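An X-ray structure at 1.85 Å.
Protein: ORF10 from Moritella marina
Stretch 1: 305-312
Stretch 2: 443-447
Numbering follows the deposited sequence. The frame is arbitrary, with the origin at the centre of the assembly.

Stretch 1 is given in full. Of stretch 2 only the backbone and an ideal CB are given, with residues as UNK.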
# COMPACT_ATOMS: atom_id res chain seq x y z
N LYS A 305 1.86 -19.72 -16.10
CA LYS A 305 3.03 -19.26 -16.85
C LYS A 305 3.90 -18.32 -16.02
O LYS A 305 5.13 -18.41 -16.06
CB LYS A 305 2.61 -18.57 -18.16
CG LYS A 305 1.95 -17.20 -18.00
CD LYS A 305 1.26 -16.70 -19.28
CE LYS A 305 2.14 -15.80 -20.10
NZ LYS A 305 1.86 -14.36 -19.77
N GLY A 306 3.28 -17.43 -15.23
CA GLY A 306 4.07 -16.54 -14.39
C GLY A 306 4.75 -17.27 -13.25
O GLY A 306 5.83 -16.87 -12.81
N GLN A 307 4.12 -18.34 -12.74
CA GLN A 307 4.72 -19.09 -11.64
C GLN A 307 5.94 -19.88 -12.10
O GLN A 307 6.96 -19.88 -11.42
CB GLN A 307 3.68 -20.02 -11.02
CG GLN A 307 2.44 -19.24 -10.51
CD GLN A 307 1.40 -20.14 -9.87
OE1 GLN A 307 1.51 -21.37 -9.94
NE2 GLN A 307 0.38 -19.54 -9.24
N VAL A 308 5.83 -20.60 -13.22
CA VAL A 308 7.01 -21.25 -13.76
C VAL A 308 8.11 -20.22 -14.02
O VAL A 308 9.28 -20.44 -13.69
CB VAL A 308 6.65 -22.05 -15.03
CG1 VAL A 308 7.92 -22.55 -15.74
CG2 VAL A 308 5.72 -23.21 -14.69
N LEU A 309 7.74 -19.06 -14.56
CA LEU A 309 8.76 -18.05 -14.86
C LEU A 309 9.50 -17.61 -13.60
O LEU A 309 10.73 -17.47 -13.61
CB LEU A 309 8.12 -16.84 -15.55
CG LEU A 309 9.05 -15.67 -15.85
CD1 LEU A 309 10.18 -16.03 -16.85
CD2 LEU A 309 8.25 -14.47 -16.35
N VAL A 310 8.79 -17.37 -12.49
CA VAL A 310 9.50 -16.91 -11.30
C VAL A 310 10.42 -18.01 -10.76
O VAL A 310 11.50 -17.71 -10.22
CB VAL A 310 8.53 -16.38 -10.22
CG1 VAL A 310 7.93 -17.50 -9.38
CG2 VAL A 310 9.25 -15.39 -9.32
N TYR A 311 10.04 -19.28 -10.91
CA TYR A 311 10.95 -20.37 -10.53
C TYR A 311 12.23 -20.32 -11.36
O TYR A 311 13.33 -20.43 -10.82
CB TYR A 311 10.29 -21.74 -10.74
CG TYR A 311 9.07 -22.04 -9.92
CD1 TYR A 311 8.94 -21.61 -8.61
CD2 TYR A 311 8.04 -22.78 -10.47
CE1 TYR A 311 7.80 -21.90 -7.87
CE2 TYR A 311 6.93 -23.09 -9.75
CZ TYR A 311 6.80 -22.66 -8.45
OH TYR A 311 5.65 -22.97 -7.78
N GLU A 312 12.08 -20.20 -12.68
CA GLU A 312 13.25 -20.14 -13.55
C GLU A 312 14.16 -18.99 -13.14
O GLU A 312 15.37 -19.18 -12.95
CB GLU A 312 12.82 -20.00 -15.01
CG GLU A 312 12.08 -21.21 -15.53
CD GLU A 312 11.36 -20.96 -16.83
OE1 GLU A 312 11.24 -19.78 -17.23
OE2 GLU A 312 10.90 -21.94 -17.47
N UNK A 443 1.05 -11.34 -8.88
CA UNK A 443 2.35 -10.93 -8.36
C UNK A 443 3.02 -12.10 -7.66
O UNK A 443 2.54 -12.56 -6.62
CB UNK A 443 2.21 -9.75 -7.40
N UNK A 444 4.14 -12.56 -8.21
CA UNK A 444 4.81 -13.78 -7.78
C UNK A 444 6.18 -13.48 -7.21
O UNK A 444 6.87 -12.56 -7.66
CB UNK A 444 4.93 -14.76 -8.95
N UNK A 445 6.57 -14.27 -6.20
CA UNK A 445 7.93 -14.27 -5.71
C UNK A 445 8.31 -15.68 -5.28
O UNK A 445 7.48 -16.44 -4.79
CB UNK A 445 8.09 -13.28 -4.55
N UNK A 446 9.59 -16.01 -5.46
CA UNK A 446 10.15 -17.26 -4.96
C UNK A 446 11.53 -16.96 -4.41
O UNK A 446 12.33 -16.27 -5.05
CB UNK A 446 10.21 -18.33 -6.05
N UNK A 447 11.80 -17.42 -3.19
CA UNK A 447 13.10 -17.22 -2.56
C UNK A 447 13.75 -18.58 -2.35
O UNK A 447 13.07 -19.55 -2.00
CB UNK A 447 12.97 -16.47 -1.24

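Stretch 2 is an extended strand that runs beside the helix of stretch 1, their directions 31° apart and their axes 7.8 Å apart at closest approach. Alternation along the strand decides which positions meet the helix.

Position 443, with phi/psi of -96/115°, has no atom of stretch 1 within 5.5 Å of its ideal CB, so the helix says little about its side chain. The deposited residue is Ser-443, which makes no contact with stretch 1.

At position 444 the CA-to-CB bond points toward the helix. The ideal CB lies 4.1 Å from Val-310 CG1 and 4.5 Å from Gly-306 O. The space beyond exists partly because Gly-306 has no side chain, while the amide of Gln-307 lies to one side. A small or medium side chain would fit: valine or threonine against Val-310, or a polar residue such as serine, asparagine or aspartate reaching toward the Gln-307 side chain. The residue is Asn-444, with chi1 in the m well. Its ND2 comes within 3.6 Å of Gly-306 C, and a CB modelled on Gly-306 would lie 3.0 Å from Asn-444 ND2, a clash; the glycine therefore makes room for the amide. No direct hydrogen bond crosses here. Instead a water links the two amides, accepting from Gln-307 NE2 at 3.2 Å and donating to Asn-444 OD1 at 2.6 Å.

At position 445 the CA-to-CB bond points away, and the ideal CB is 5.3 Å from Val-310 CG2. Stretch 1 thus leaves the choice wide. The residue is Ala-445, whose backbone makes the contact: Val-310 CG2 packs 4.0 Å from Ala-445 CA.

Position 446 faces the helix again. Its ideal CB lies 4.1 Å from Val-310 CG1 and 4.3 Å from Tyr-311 CD1, offering an aliphatic surface beside an aromatic ring. Leucine, methionine or an aromatic residue would suit, the last able to pair with the tyrosine. The residue is His-446, with chi1 t. Its CB rests 4.1 Å from Val-310 CG1, and its ring presents a face to the edge of the Tyr-311 ring. With centroids 5.2 Å apart and planes at 84°, this is a nearly perpendicular edge-to-face pair. The closest atoms, Tyr-311 CE1 and His-446 ND1, are 3.7 Å apart; both ring nitrogens find hydrogen bonds elsewhere in the structure.

Position 447 again has no atom of stretch 1 within 5.5 Å of its ideal CB. Its extended backbone, at -116/140°, suits many residues, including branched ones. It is Leu-447, which does not touch the helix segment.

Stretch 2, residues 443-447: SNAHL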
# COMPACT_ATOMS: atom_id res chain seq x y z
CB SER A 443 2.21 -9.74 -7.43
OG SER A 443 1.71 -8.65 -8.18
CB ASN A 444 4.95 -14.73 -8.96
CG ASN A 444 3.63 -14.98 -9.64
OD1 ASN A 444 2.65 -15.34 -8.99
ND2 ASN A 444 3.58 -14.78 -10.96
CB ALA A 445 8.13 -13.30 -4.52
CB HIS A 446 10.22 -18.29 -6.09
CG HIS A 446 10.64 -19.66 -5.63
ND1 HIS A 446 9.76 -20.54 -5.01
CD2 HIS A 446 11.82 -20.31 -5.72
CE1 HIS A 446 10.40 -21.67 -4.74
NE2 HIS A 446 11.65 -21.56 -5.17
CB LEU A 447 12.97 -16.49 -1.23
CG LEU A 447 12.45 -15.06 -1.29
CD1 LEU A 447 12.28 -14.51 0.12
CD2 LEU A 447 13.39 -14.20 -2.14
O HOH W 1 0.36 -16.35 -9.78
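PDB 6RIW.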